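Local coordinates for alpha-1,3-glucanase (Bacillus circulans, PDB 5ZRU), which probably hydrolyses alpha-1,3-linked glucan as a glycoside hydrolase of family 87, this chain being the catalytic unit of a longer, multidomain protein, at residues Ile542-Gly547 / Tyr567-Gly572; Gly470-Ile475 / Thr530-Ser535; Ser461-Asp466 / Asn496-Ala501; Pro536-Ala541 / Ala562-Tyr567; Arg435-Phe440 / Glu478-Pro483. All coordinates share one frame; numbering follows the deposited sequence.

Contact 1. Residues Ile542-Gly547 / Tyr567-Gly572; sequences IYTYTG and YFIQNG
Strands 542-544 and 567-568 run parallel, Ile542 abreast of Tyr567 and Tyr543 abreast of Phe568, and the two segments as a whole head in directions only 14° apart. They are neighbouring rungs of the parallel beta-helix, the fold of the pectate-lyase-like part of this catalytic unit, close to its C-terminal end. Phe568 is bonded through both its peptide groups: its N donates to Ile542 O (2.9 Å) and its O accepts from Thr544 N (3.0 Å). The next bond in line is made by a side chain. Thr544 OG1, set between its own backbone N and carbonyl carbon (chi1 85°), accepts from Gln570 N at 2.9 Å and donates to Thr546 O at 3.1 Å, two bonds that fix the rotation of the hydroxyl. On one face the Tyr543 and Phe568 rings lie side by side and point the same way, their planes 21° apart but slid so far (centroids 5.8 Å) that they barely overlap; Tyr543 OH goes on to Ser534. On the other face, packed against Phe553 and Leu556 of strand 550-561, Ile542 splits its branches: CD1 lies 4.0 Å from Tyr567 CD1, and CG2 sits 3.9 Å from Ile569 CD1.

Contact 2. Residues Gly470-Ile475 / Thr530-Ser535; sequences GERGAI and TSRFSS
Glu471 turns its carboxylate into the bend at Ser531-Ser534, its chain kinked at chi2 (-90°). OE1 uses its syn lone pair for Arg532 N (2.9 Å), while OE2 takes the Ser531 hydroxyl at 2.6 Å, 32° out of the carboxylate plane, and a weak bond from Phe533 N. Ser531 OG in turn accepts from Ser534 N (2.9 Å), an ST motif. An alanine at Glu471 would probably leave Arg532 N and the Ser531 hydroxyl without their acceptor and set the bend free to shift. Arg532 extends past Gly470 and lays CD 3.6 Å above one face of the Phe533 ring, toward its rim. Its guanidinium stands 72° to that of Arg472, Arg532 NH1 lying 3.7 Å from Arg472 NH2; the charge of Arg472 is met by Glu478, Asp476 and Asp466. A water joins Arg532 NH1 to Glu471 O. Both segments are loops of the parallel beta-helix: 470-475 leads into strand 475-478, and the loop 530-535 precedes strand 542-544, beyond which Tyr545 stacks on Phe533.

Contact 3. Residues Ser461-Asp466 / Asn496-Ala501; sequences SGTSRD and NTQRSA
Arg499 reaches Ser464 through a kink at chi2 (60°) that folds CD back beside the hydroxyl, while Ser464 holds OG anti to its carbonyl carbon (chi1 -73°). Arg499 NH1 then donates to Ser464 OG at 2.9 Å, the oxygen tilted a little from the guanidinium plane. Both residues belong to loops that leave neighbouring, parallel-paired strands of the beta-helix, 451-459 and 487-495. The guanidinium is held from several directions, since NH2 is bonded to Thr530 and His537, and the Ser464 hydroxyl is itself bonded to Asp526. At the start of the loops the link is through main chain: Gln498 N meets Ser461 O at 2.9 Å in a nearly straight bond (171°). Gly462, next after Ser461, has positive phi, and a side chain there would press on Thr497 CG2 and be jammed against the Ser461 carbonyl. Waters bridge further polar atoms. Gln498 OE1 accepts from two waters, at 2.7 and 2.8 Å, which lead to Thr463 OG1 and Ser464 N respectively, while its NE2 goes to Asn460. Thr463 OG1 also forms an ST turn, accepting from Arg465 N at 3.0 Å. A further water accepts from Ser461 N (2.9 Å) and donates to Thr497 OG1 (2.9 Å).

Contact 4. Residues Pro536-Ala541 / Ala562-Tyr567; sequences PHPGAA and AHPNLY
His537, the first residue of its segment to touch the other, sets CB 4.0 Å from His563 CD2, at the edge of that ring. The two segments are loops of consecutive coils of the parallel beta-helix, 536-541 running into strand 542-544 and the loop 562-567 into strand 567-568. Pro538 follows and works from two sides: its CB packs 3.7 Å from Ala562 CB, and its carbonyl O lies in the plane of the His563 imidazole, 3.4 Å from CD2. The proline ring and the histidine side chain cross at about a right angle. At Gly539 the backbone makes the first direct bond, Gly539 O accepting from His563 N at 2.9 Å, bent to 134° at the hydrogen, with the donor tilted from the carbonyl plane. Ala540 then tucks CB between the turn's two ends, 3.7 Å from His563 CB and also against Leu566 O. Ala541 N closes the contact by donating to Leu566 O (2.9 Å), which lies near Ala541 CB as well. Gly539 and Ala541 thus hold the two ends of a type I turn, His563 to Leu566, whose own bond runs from Leu566 N to His563 O. His563 adds a second bond to the turn: its CG is anti to the backbone N (chi1 -162°), and ND1 accepts, in the ring plane, from Asn565 N at 3.1 Å.

Contact 5. Residues Arg435-Phe440 / Glu478-Pro483; sequences RMNTVF and EASNDP
Thr438 is buried against the bend 480-483, and the tight half of the contact gathers round its hydroxyl. This is a rung of the parallel beta-helix where strand 435-437, beside the end of strand 475-478, gives way to a loop; Glu478 N still donates to Met436 O. Thr438 OG1, set between backbone N and carbonyl carbon (chi1 54°), accepts from Asn481 N at 3.0 Å, almost straight at 173°, and donates to Asp482 O at 2.8 Å, while CG2 lies against the Asp482 and Pro483 carbonyls. A valine in its place would probably leave Asn481 N and Asp482 O without their hydroxyl partner and the bend freer to move. Ser480 makes the second knot: its OG accepts from Thr438 N at 3.3 Å and donates to Glu478 OE2 at 2.7 Å. Toward solvent the contact thins. Exposed Val439 rests CB near Ser480 OG (3.7 Å) and buries little, and Asn481, exposed too, puts little of its side chain across. On the buried side, back along the strand, Asn437 OD1 forms an Asx turn by accepting from Val439 N, which sits above that carbonyl's plane. The Asn437 amide also meets Glu478 through water, which accepts from Asn437 ND2 at 3.0 Å and donates to Glu478 OE1 at 2.7 Å.

How the contacts relate
From the N terminus, contact 5 opens first, at 435-440; contact 3 opens at 461-466 and contact 2 at 470-475 before 478-483 closes contact 5, so these three cross one another. Contact 3 closes next, at 496-501, and contact 2 at 530-535. Contacts 4 and 1 then open in turn and close in the same order, crossing and sharing Tyr567; none nests inside another. Contacts 5 and 1 tie rungs of the beta-helix, while 3, 2 and 4 join its loops. Arg472 carries contact 2 to Glu478 of contact 5, Arg499 links contact 3 to both 2 and 4, and Tyr543 binds contact 1 to Ser534 of contact 2.

Contact 1. Residues Ile542-Gly547 / Tyr567-Gly572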
# COMPACT_ATOMS: atom_id res chain seq x y z
N ILE A 542 -14.08 -14.60 17.79
CA ILE A 542 -13.72 -13.50 18.68
C ILE A 542 -12.75 -14.03 19.73
O ILE A 542 -13.00 -15.08 20.33
CB ILE A 542 -14.95 -12.88 19.37
CG1 ILE A 542 -15.98 -12.46 18.31
CG2 ILE A 542 -14.55 -11.71 20.25
CD1 ILE A 542 -17.36 -12.08 18.90
N TYR A 543 -11.68 -13.28 19.97
CA TYR A 543 -10.56 -13.68 20.81
C TYR A 543 -10.16 -12.52 21.69
O TYR A 543 -9.97 -11.41 21.19
CB TYR A 543 -9.39 -14.12 19.92
CG TYR A 543 -8.05 -14.36 20.58
CD1 TYR A 543 -7.93 -15.20 21.68
CD2 TYR A 543 -6.90 -13.80 20.04
CE1 TYR A 543 -6.67 -15.43 22.27
CE2 TYR A 543 -5.65 -14.04 20.60
CZ TYR A 543 -5.55 -14.85 21.71
OH TYR A 543 -4.30 -15.09 22.25
N THR A 544 -10.02 -12.75 23.00
CA THR A 544 -9.35 -11.77 23.84
C THR A 544 -8.27 -12.47 24.66
O THR A 544 -8.39 -13.64 25.02
CB THR A 544 -10.31 -11.01 24.79
OG1 THR A 544 -10.52 -11.76 25.99
CG2 THR A 544 -11.67 -10.70 24.10
N TYR A 545 -7.18 -11.75 24.89
CA TYR A 545 -6.13 -12.16 25.81
C TYR A 545 -5.93 -11.10 26.88
O TYR A 545 -4.84 -10.93 27.42
CB TYR A 545 -4.83 -12.47 25.06
CG TYR A 545 -4.29 -11.35 24.21
CD1 TYR A 545 -4.82 -11.09 22.95
CD2 TYR A 545 -3.22 -10.57 24.65
CE1 TYR A 545 -4.34 -10.06 22.16
CE2 TYR A 545 -2.72 -9.53 23.86
CZ TYR A 545 -3.28 -9.29 22.61
OH TYR A 545 -2.80 -8.27 21.82
N THR A 546 -7.00 -10.36 27.17
CA THR A 546 -7.10 -9.51 28.35
C THR A 546 -8.45 -9.74 28.99
O THR A 546 -9.44 -10.05 28.32
CB THR A 546 -6.94 -8.01 28.03
OG1 THR A 546 -7.00 -7.24 29.24
CG2 THR A 546 -8.03 -7.51 27.09
N GLY A 547 -8.49 -9.62 30.32
CA GLY A 547 -9.73 -9.61 31.05
C GLY A 547 -10.27 -8.23 31.32
O GLY A 547 -11.32 -8.10 31.97
N TYR A 567 -15.98 -18.51 20.41
CA TYR A 567 -15.28 -17.43 21.10
C TYR A 567 -14.23 -18.02 22.02
O TYR A 567 -14.38 -19.13 22.53
CB TYR A 567 -16.21 -16.56 21.94
CG TYR A 567 -17.62 -16.53 21.44
CD1 TYR A 567 -17.94 -15.81 20.30
CD2 TYR A 567 -18.62 -17.21 22.10
CE1 TYR A 567 -19.23 -15.78 19.83
CE2 TYR A 567 -19.92 -17.18 21.65
CZ TYR A 567 -20.22 -16.46 20.51
OH TYR A 567 -21.51 -16.41 20.04
N PHE A 568 -13.18 -17.24 22.25
CA PHE A 568 -12.11 -17.61 23.17
C PHE A 568 -11.78 -16.34 23.94
O PHE A 568 -10.96 -15.53 23.51
CB PHE A 568 -10.91 -18.16 22.42
CG PHE A 568 -9.82 -18.69 23.31
CD1 PHE A 568 -10.12 -19.16 24.58
CD2 PHE A 568 -8.51 -18.70 22.89
CE1 PHE A 568 -9.12 -19.64 25.41
CE2 PHE A 568 -7.50 -19.19 23.72
CZ PHE A 568 -7.81 -19.65 24.98
N ILE A 569 -12.46 -16.16 25.08
CA ILE A 569 -12.47 -14.91 25.82
C ILE A 569 -11.79 -15.12 27.16
O ILE A 569 -12.13 -16.05 27.89
CB ILE A 569 -13.91 -14.40 26.03
CG1 ILE A 569 -14.69 -14.41 24.71
CG2 ILE A 569 -13.91 -13.03 26.67
CD1 ILE A 569 -14.07 -13.56 23.62
N GLN A 570 -10.84 -14.26 27.49
CA GLN A 570 -10.19 -14.35 28.78
C GLN A 570 -11.15 -13.91 29.88
O GLN A 570 -11.92 -12.96 29.71
CB GLN A 570 -8.93 -13.49 28.81
CG GLN A 570 -8.16 -13.56 30.11
CD GLN A 570 -6.78 -12.95 29.99
OE1 GLN A 570 -6.07 -13.18 29.00
NE2 GLN A 570 -6.38 -12.16 30.98
N ASN A 571 -11.12 -14.62 31.01
CA ASN A 571 -12.06 -14.34 32.08
C ASN A 571 -11.94 -12.89 32.53
O ASN A 571 -10.84 -12.37 32.74
CB ASN A 571 -11.80 -15.28 33.26
CG ASN A 571 -12.93 -15.26 34.28
OD1 ASN A 571 -13.94 -14.58 34.11
ND2 ASN A 571 -12.77 -16.04 35.35
N GLY A 572 -13.09 -12.23 32.68
CA GLY A 572 -13.17 -10.83 33.06
C GLY A 572 -13.63 -9.92 31.93
O GLY A 572 -14.24 -8.88 32.21

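Contact 2. Residues Gly470-Ile475 / Thr530-Ser535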
# COMPACT_ATOMS: atom_id res chain seq x y z
N GLY A 470 3.73 -13.74 17.02
CA GLY A 470 2.44 -13.86 17.67
C GLY A 470 1.29 -13.64 16.71
O GLY A 470 1.44 -13.11 15.61
N GLU A 471 0.10 -14.05 17.18
CA GLU A 471 -1.13 -13.94 16.41
C GLU A 471 -1.67 -12.51 16.41
O GLU A 471 -1.43 -11.73 17.34
CB GLU A 471 -2.19 -14.90 16.96
CG GLU A 471 -2.57 -14.66 18.42
CD GLU A 471 -1.71 -15.43 19.43
OE1 GLU A 471 -0.60 -15.89 19.08
OE2 GLU A 471 -2.13 -15.56 20.60
N ARG A 472 -2.39 -12.17 15.33
CA ARG A 472 -3.11 -10.92 15.21
C ARG A 472 -4.45 -11.20 14.54
O ARG A 472 -4.54 -12.06 13.66
CB ARG A 472 -2.34 -9.88 14.38
CG ARG A 472 -1.04 -9.39 15.03
CD ARG A 472 -1.34 -8.45 16.18
NE ARG A 472 -0.13 -8.14 16.95
CZ ARG A 472 -0.13 -7.40 18.05
NH1 ARG A 472 -1.26 -6.86 18.49
NH2 ARG A 472 1.01 -7.17 18.70
N GLY A 473 -5.49 -10.49 14.97
CA GLY A 473 -6.79 -10.66 14.38
C GLY A 473 -6.85 -10.08 12.98
O GLY A 473 -6.03 -9.24 12.59
N ALA A 474 -7.81 -10.56 12.18
CA ALA A 474 -8.13 -9.83 10.96
C ALA A 474 -8.48 -8.39 11.29
O ALA A 474 -8.10 -7.45 10.58
CB ALA A 474 -9.29 -10.52 10.22
N ILE A 475 -9.21 -8.19 12.39
CA ILE A 475 -9.33 -6.90 13.07
C ILE A 475 -8.63 -7.06 14.40
O ILE A 475 -8.98 -7.95 15.19
CB ILE A 475 -10.80 -6.50 13.27
CG1 ILE A 475 -11.52 -6.34 11.92
CG2 ILE A 475 -10.90 -5.22 14.11
CD1 ILE A 475 -13.01 -5.99 12.08
N THR A 530 -0.36 -23.07 18.21
CA THR A 530 0.48 -22.39 19.18
C THR A 530 0.07 -20.93 19.30
O THR A 530 -0.48 -20.34 18.37
CB THR A 530 1.96 -22.50 18.79
OG1 THR A 530 2.14 -22.04 17.44
CG2 THR A 530 2.43 -23.94 18.86
N SER A 531 0.34 -20.34 20.47
CA SER A 531 -0.13 -19.00 20.77
C SER A 531 0.94 -18.22 21.52
O SER A 531 1.56 -18.74 22.46
CB SER A 531 -1.43 -19.03 21.59
OG SER A 531 -1.81 -17.74 22.03
N ARG A 532 1.16 -16.98 21.09
CA ARG A 532 2.00 -16.08 21.87
C ARG A 532 1.35 -15.72 23.19
O ARG A 532 1.98 -15.80 24.25
CB ARG A 532 2.30 -14.81 21.07
CG ARG A 532 3.09 -13.73 21.84
CD ARG A 532 3.18 -12.46 21.01
NE ARG A 532 3.93 -11.38 21.65
CZ ARG A 532 3.91 -10.12 21.23
NH1 ARG A 532 3.16 -9.78 20.19
NH2 ARG A 532 4.62 -9.19 21.86
N PHE A 533 0.06 -15.36 23.16
CA PHE A 533 -0.56 -14.71 24.31
C PHE A 533 -1.28 -15.67 25.24
O PHE A 533 -1.44 -15.34 26.42
CB PHE A 533 -1.58 -13.66 23.84
CG PHE A 533 -0.97 -12.54 23.06
CD1 PHE A 533 -0.02 -11.69 23.65
CD2 PHE A 533 -1.35 -12.31 21.75
CE1 PHE A 533 0.54 -10.64 22.93
CE2 PHE A 533 -0.79 -11.26 21.03
CZ PHE A 533 0.15 -10.43 21.62
N SER A 534 -1.71 -16.83 24.76
CA SER A 534 -2.65 -17.64 25.52
C SER A 534 -2.25 -19.10 25.41
O SER A 534 -1.18 -19.45 24.89
CB SER A 534 -4.09 -17.45 25.02
OG SER A 534 -4.34 -16.09 24.71
N SER A 535 -3.12 -19.96 25.91
CA SER A 535 -2.95 -21.38 25.73
C SER A 535 -3.26 -21.74 24.27
O SER A 535 -3.92 -20.97 23.57
CB SER A 535 -3.88 -22.13 26.68
OG SER A 535 -5.18 -21.59 26.61
O HOH W 1 1.28 -10.89 18.33

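Contact 3. Residues Ser461-Asp466 / Asn496-Ala501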
# COMPACT_ATOMS: atom_id res chain seq x y z
N SER A 461 -7.00 -12.52 5.82
CA SER A 461 -6.17 -11.64 6.64
C SER A 461 -6.10 -12.16 8.08
O SER A 461 -6.62 -13.22 8.42
CB SER A 461 -6.70 -10.20 6.57
OG SER A 461 -6.58 -9.73 5.23
N GLY A 462 -5.45 -11.38 8.95
CA GLY A 462 -5.04 -11.89 10.24
C GLY A 462 -3.78 -12.73 10.08
O GLY A 462 -3.32 -13.01 8.98
N THR A 463 -3.21 -13.14 11.21
CA THR A 463 -2.00 -13.96 11.14
C THR A 463 -1.79 -14.70 12.45
O THR A 463 -2.32 -14.33 13.49
CB THR A 463 -0.75 -13.11 10.83
OG1 THR A 463 0.37 -13.98 10.54
CG2 THR A 463 -0.39 -12.22 12.05
N SER A 464 -1.00 -15.77 12.37
CA SER A 464 -0.44 -16.40 13.56
C SER A 464 1.00 -15.99 13.81
O SER A 464 1.57 -16.38 14.84
CB SER A 464 -0.52 -17.93 13.44
OG SER A 464 -1.85 -18.41 13.60
N ARG A 465 1.62 -15.23 12.91
CA ARG A 465 3.05 -14.89 13.07
C ARG A 465 3.33 -13.47 12.58
O ARG A 465 3.73 -13.27 11.43
CB ARG A 465 3.92 -15.90 12.35
CG ARG A 465 5.38 -15.77 12.75
CD ARG A 465 6.28 -16.61 11.89
NE ARG A 465 7.66 -16.50 12.38
CZ ARG A 465 8.69 -17.10 11.80
NH1 ARG A 465 8.50 -17.82 10.71
NH2 ARG A 465 9.91 -16.96 12.30
N ASP A 466 3.16 -12.49 13.46
CA ASP A 466 3.66 -11.16 13.18
C ASP A 466 5.16 -11.14 13.46
O ASP A 466 5.79 -12.20 13.62
CB ASP A 466 2.87 -10.10 13.97
CG ASP A 466 3.06 -10.20 15.47
OD1 ASP A 466 3.85 -11.03 15.96
OD2 ASP A 466 2.40 -9.40 16.18
N ASN A 496 -12.38 -16.07 5.56
CA ASN A 496 -11.21 -16.96 5.52
C ASN A 496 -10.02 -16.38 6.28
O ASN A 496 -8.90 -16.30 5.77
CB ASN A 496 -10.83 -17.29 4.08
CG ASN A 496 -11.67 -18.42 3.51
OD1 ASN A 496 -12.23 -19.22 4.26
ND2 ASN A 496 -11.79 -18.47 2.19
N THR A 497 -10.27 -16.03 7.54
CA THR A 497 -9.23 -15.46 8.39
C THR A 497 -8.20 -16.52 8.78
O THR A 497 -8.54 -17.69 9.02
CB THR A 497 -9.86 -14.83 9.63
OG1 THR A 497 -10.60 -13.65 9.24
CG2 THR A 497 -8.80 -14.44 10.66
N GLN A 498 -6.93 -16.11 8.84
CA GLN A 498 -5.84 -17.03 9.12
C GLN A 498 -5.93 -17.59 10.54
O GLN A 498 -5.92 -18.81 10.74
CB GLN A 498 -4.49 -16.33 8.89
CG GLN A 498 -4.35 -15.81 7.44
CD GLN A 498 -2.98 -15.21 7.14
OE1 GLN A 498 -1.98 -15.56 7.77
NE2 GLN A 498 -2.93 -14.30 6.17
N ARG A 499 -6.01 -16.71 11.54
CA ARG A 499 -6.20 -17.16 12.91
C ARG A 499 -7.56 -16.67 13.41
O ARG A 499 -8.58 -17.13 12.90
CB ARG A 499 -5.04 -16.70 13.81
CG ARG A 499 -5.00 -17.41 15.19
CD ARG A 499 -4.85 -18.95 15.06
NE ARG A 499 -4.62 -19.58 16.37
CZ ARG A 499 -3.44 -19.61 16.98
NH1 ARG A 499 -2.39 -19.05 16.40
NH2 ARG A 499 -3.30 -20.19 18.17
N SER A 500 -7.62 -15.76 14.38
CA SER A 500 -8.92 -15.29 14.86
C SER A 500 -9.38 -14.04 14.11
O SER A 500 -8.57 -13.19 13.74
CB SER A 500 -8.88 -15.00 16.37
OG SER A 500 -8.67 -16.21 17.10
N ALA A 501 -10.69 -13.95 13.88
CA ALA A 501 -11.22 -12.84 13.08
C ALA A 501 -11.10 -11.51 13.82
O ALA A 501 -10.67 -10.50 13.24
CB ALA A 501 -12.68 -13.10 12.70
O HOH W 2 -9.82 -12.53 6.67
O HOH W 3 0.26 -14.11 7.81
O HOH W 4 -0.93 -17.18 9.73
O HOH W 5 0.35 -17.54 17.06

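Contact 4. Residues Pro536-Ala541 / Ala562-Tyr567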
# COMPACT_ATOMS: atom_id res chain seq x y z
N PRO A 536 -2.79 -22.90 23.80
CA PRO A 536 -3.02 -23.27 22.40
C PRO A 536 -4.50 -23.28 22.06
O PRO A 536 -5.35 -23.62 22.88
CB PRO A 536 -2.41 -24.67 22.29
CG PRO A 536 -1.45 -24.76 23.41
CD PRO A 536 -2.02 -23.93 24.52
N HIS A 537 -4.80 -22.92 20.81
CA HIS A 537 -6.20 -22.84 20.41
C HIS A 537 -6.32 -22.69 18.90
O HIS A 537 -5.46 -22.06 18.28
CB HIS A 537 -6.90 -21.65 21.08
CG HIS A 537 -6.33 -20.31 20.71
ND1 HIS A 537 -5.23 -19.77 21.35
CD2 HIS A 537 -6.71 -19.41 19.77
CE1 HIS A 537 -4.97 -18.58 20.83
NE2 HIS A 537 -5.85 -18.34 19.87
N PRO A 538 -7.36 -23.25 18.28
CA PRO A 538 -7.65 -22.93 16.88
C PRO A 538 -8.17 -21.51 16.79
O PRO A 538 -8.68 -20.95 17.75
CB PRO A 538 -8.73 -23.94 16.49
CG PRO A 538 -8.86 -24.90 17.66
CD PRO A 538 -8.36 -24.16 18.86
N GLY A 539 -8.04 -20.92 15.60
CA GLY A 539 -8.54 -19.56 15.41
C GLY A 539 -10.03 -19.48 15.68
O GLY A 539 -10.80 -20.37 15.30
N ALA A 540 -10.44 -18.40 16.33
CA ALA A 540 -11.83 -18.19 16.73
C ALA A 540 -12.46 -17.02 15.98
O ALA A 540 -11.79 -16.23 15.31
CB ALA A 540 -11.91 -17.93 18.24
N ALA A 541 -13.78 -16.90 16.13
CA ALA A 541 -14.47 -15.70 15.65
C ALA A 541 -14.07 -14.48 16.46
O ALA A 541 -13.79 -13.41 15.90
CB ALA A 541 -15.98 -15.90 15.71
N ALA A 562 -12.92 -22.44 13.16
CA ALA A 562 -12.09 -23.54 13.64
C ALA A 562 -12.30 -23.81 15.13
O ALA A 562 -12.41 -24.96 15.56
CB ALA A 562 -10.61 -23.27 13.36
N HIS A 563 -12.39 -22.76 15.94
CA HIS A 563 -12.51 -22.94 17.39
C HIS A 563 -13.90 -23.48 17.73
O HIS A 563 -14.90 -22.82 17.43
CB HIS A 563 -12.26 -21.63 18.13
CG HIS A 563 -11.94 -21.81 19.59
ND1 HIS A 563 -12.86 -22.28 20.50
CD2 HIS A 563 -10.80 -21.58 20.29
CE1 HIS A 563 -12.31 -22.34 21.70
NE2 HIS A 563 -11.06 -21.92 21.60
N PRO A 564 -14.00 -24.66 18.35
CA PRO A 564 -15.34 -25.24 18.61
C PRO A 564 -16.24 -24.39 19.48
O PRO A 564 -17.47 -24.54 19.40
CB PRO A 564 -15.01 -26.58 19.29
CG PRO A 564 -13.61 -26.42 19.82
CD PRO A 564 -12.91 -25.52 18.83
N ASN A 565 -15.68 -23.50 20.30
CA ASN A 565 -16.48 -22.62 21.15
C ASN A 565 -16.89 -21.32 20.48
O ASN A 565 -17.60 -20.53 21.11
CB ASN A 565 -15.72 -22.29 22.44
CG ASN A 565 -15.56 -23.50 23.35
OD1 ASN A 565 -14.53 -23.67 24.00
ND2 ASN A 565 -16.58 -24.35 23.39
N LEU A 566 -16.44 -21.06 19.24
CA LEU A 566 -16.70 -19.83 18.50
C LEU A 566 -15.95 -18.64 19.09
O LEU A 566 -15.38 -17.83 18.36
CB LEU A 566 -18.20 -19.51 18.44
CG LEU A 566 -19.06 -20.12 17.33
CD1 LEU A 566 -18.61 -21.51 16.97
CD2 LEU A 566 -20.53 -20.13 17.75
N TYR A 567 -15.98 -18.51 20.41
CA TYR A 567 -15.28 -17.43 21.10
C TYR A 567 -14.23 -18.02 22.02
O TYR A 567 -14.38 -19.13 22.53
CB TYR A 567 -16.21 -16.56 21.94
CG TYR A 567 -17.62 -16.53 21.44
CD1 TYR A 567 -17.94 -15.81 20.30
CD2 TYR A 567 -18.62 -17.21 22.10
CE1 TYR A 567 -19.23 -15.78 19.83
CE2 TYR A 567 -19.92 -17.18 21.65
CZ TYR A 567 -20.22 -16.46 20.51
OH TYR A 567 -21.51 -16.41 20.04

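Contact 5. Residues Arg435-Phe440 / Glu478-Pro483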
# COMPACT_ATOMS: atom_id res chain seq x y z
N ARG A 435 -6.08 -2.44 12.27
CA ARG A 435 -5.56 -2.47 13.62
C ARG A 435 -5.68 -1.10 14.27
O ARG A 435 -5.68 -0.06 13.59
CB ARG A 435 -4.10 -2.97 13.68
CG ARG A 435 -3.03 -1.94 13.32
CD ARG A 435 -1.64 -2.55 13.51
NE ARG A 435 -0.58 -1.63 13.07
CZ ARG A 435 0.66 -1.66 13.52
NH1 ARG A 435 1.02 -2.56 14.43
NH2 ARG A 435 1.56 -0.79 13.07
N MET A 436 -5.82 -1.11 15.59
CA MET A 436 -5.66 0.09 16.39
C MET A 436 -4.78 -0.28 17.57
O MET A 436 -4.91 -1.38 18.11
CB MET A 436 -7.01 0.62 16.89
CG MET A 436 -8.02 0.92 15.77
SD MET A 436 -9.61 1.49 16.42
CE MET A 436 -9.16 3.06 17.16
N ASN A 437 -3.87 0.61 17.95
CA ASN A 437 -3.16 0.41 19.21
C ASN A 437 -2.82 1.76 19.80
O ASN A 437 -3.01 2.81 19.17
CB ASN A 437 -1.92 -0.50 19.05
CG ASN A 437 -0.77 0.14 18.26
OD1 ASN A 437 -0.48 1.33 18.37
ND2 ASN A 437 -0.08 -0.69 17.47
N THR A 438 -2.34 1.74 21.05
CA THR A 438 -1.85 2.94 21.72
C THR A 438 -0.36 2.82 22.02
O THR A 438 0.14 3.39 23.00
CB THR A 438 -2.65 3.22 22.99
OG1 THR A 438 -2.65 2.07 23.85
CG2 THR A 438 -4.11 3.56 22.64
N VAL A 439 0.39 2.11 21.16
CA VAL A 439 1.81 1.86 21.44
C VAL A 439 2.73 3.02 21.06
O VAL A 439 3.88 3.04 21.49
CB VAL A 439 2.24 0.56 20.73
CG1 VAL A 439 2.61 0.83 19.28
CG2 VAL A 439 3.40 -0.10 21.48
N PHE A 440 2.26 4.00 20.29
CA PHE A 440 3.17 4.99 19.75
C PHE A 440 3.11 6.30 20.53
O PHE A 440 2.13 6.57 21.23
CB PHE A 440 2.84 5.25 18.27
CG PHE A 440 3.07 4.05 17.40
CD1 PHE A 440 4.31 3.42 17.41
CD2 PHE A 440 2.05 3.51 16.64
CE1 PHE A 440 4.54 2.29 16.62
CE2 PHE A 440 2.27 2.38 15.85
CZ PHE A 440 3.51 1.77 15.85
N GLU A 478 -5.49 -3.36 20.28
CA GLU A 478 -4.46 -3.55 21.30
C GLU A 478 -4.43 -2.32 22.19
O GLU A 478 -4.08 -1.23 21.73
CB GLU A 478 -3.10 -3.79 20.65
CG GLU A 478 -1.96 -3.95 21.63
CD GLU A 478 -0.61 -3.99 20.94
OE1 GLU A 478 -0.42 -4.85 20.05
OE2 GLU A 478 0.24 -3.13 21.26
N ALA A 479 -4.81 -2.48 23.45
CA ALA A 479 -4.77 -1.38 24.41
C ALA A 479 -3.42 -1.43 25.10
O ALA A 479 -3.28 -1.78 26.28
CB ALA A 479 -5.94 -1.44 25.38
N SER A 480 -2.39 -1.11 24.30
CA SER A 480 -1.00 -1.27 24.71
C SER A 480 -0.71 -0.49 25.99
O SER A 480 -0.12 -1.02 26.93
CB SER A 480 -0.09 -0.78 23.59
OG SER A 480 -0.75 -0.85 22.31
N ASN A 481 -1.09 0.79 26.02
CA ASN A 481 -0.81 1.59 27.20
C ASN A 481 -2.11 2.28 27.59
O ASN A 481 -2.67 2.00 28.66
CB ASN A 481 0.37 2.52 26.91
CG ASN A 481 0.11 3.95 27.29
OD1 ASN A 481 0.19 4.33 28.47
ND2 ASN A 481 -0.19 4.77 26.30
N ASP A 482 -2.65 3.11 26.72
CA ASP A 482 -3.92 3.76 26.97
C ASP A 482 -5.07 2.92 26.41
O ASP A 482 -4.84 1.97 25.64
CB ASP A 482 -3.92 5.15 26.35
CG ASP A 482 -3.12 6.15 27.16
OD1 ASP A 482 -3.11 6.07 28.41
OD2 ASP A 482 -2.52 7.05 26.55
N PRO A 483 -6.31 3.21 26.79
CA PRO A 483 -7.44 2.41 26.30
C PRO A 483 -7.78 2.70 24.84
O PRO A 483 -7.47 3.75 24.28
CB PRO A 483 -8.60 2.81 27.22
CG PRO A 483 -8.20 4.15 27.76
CD PRO A 483 -6.71 4.12 27.88
O HOH W 6 -0.68 -3.62 17.70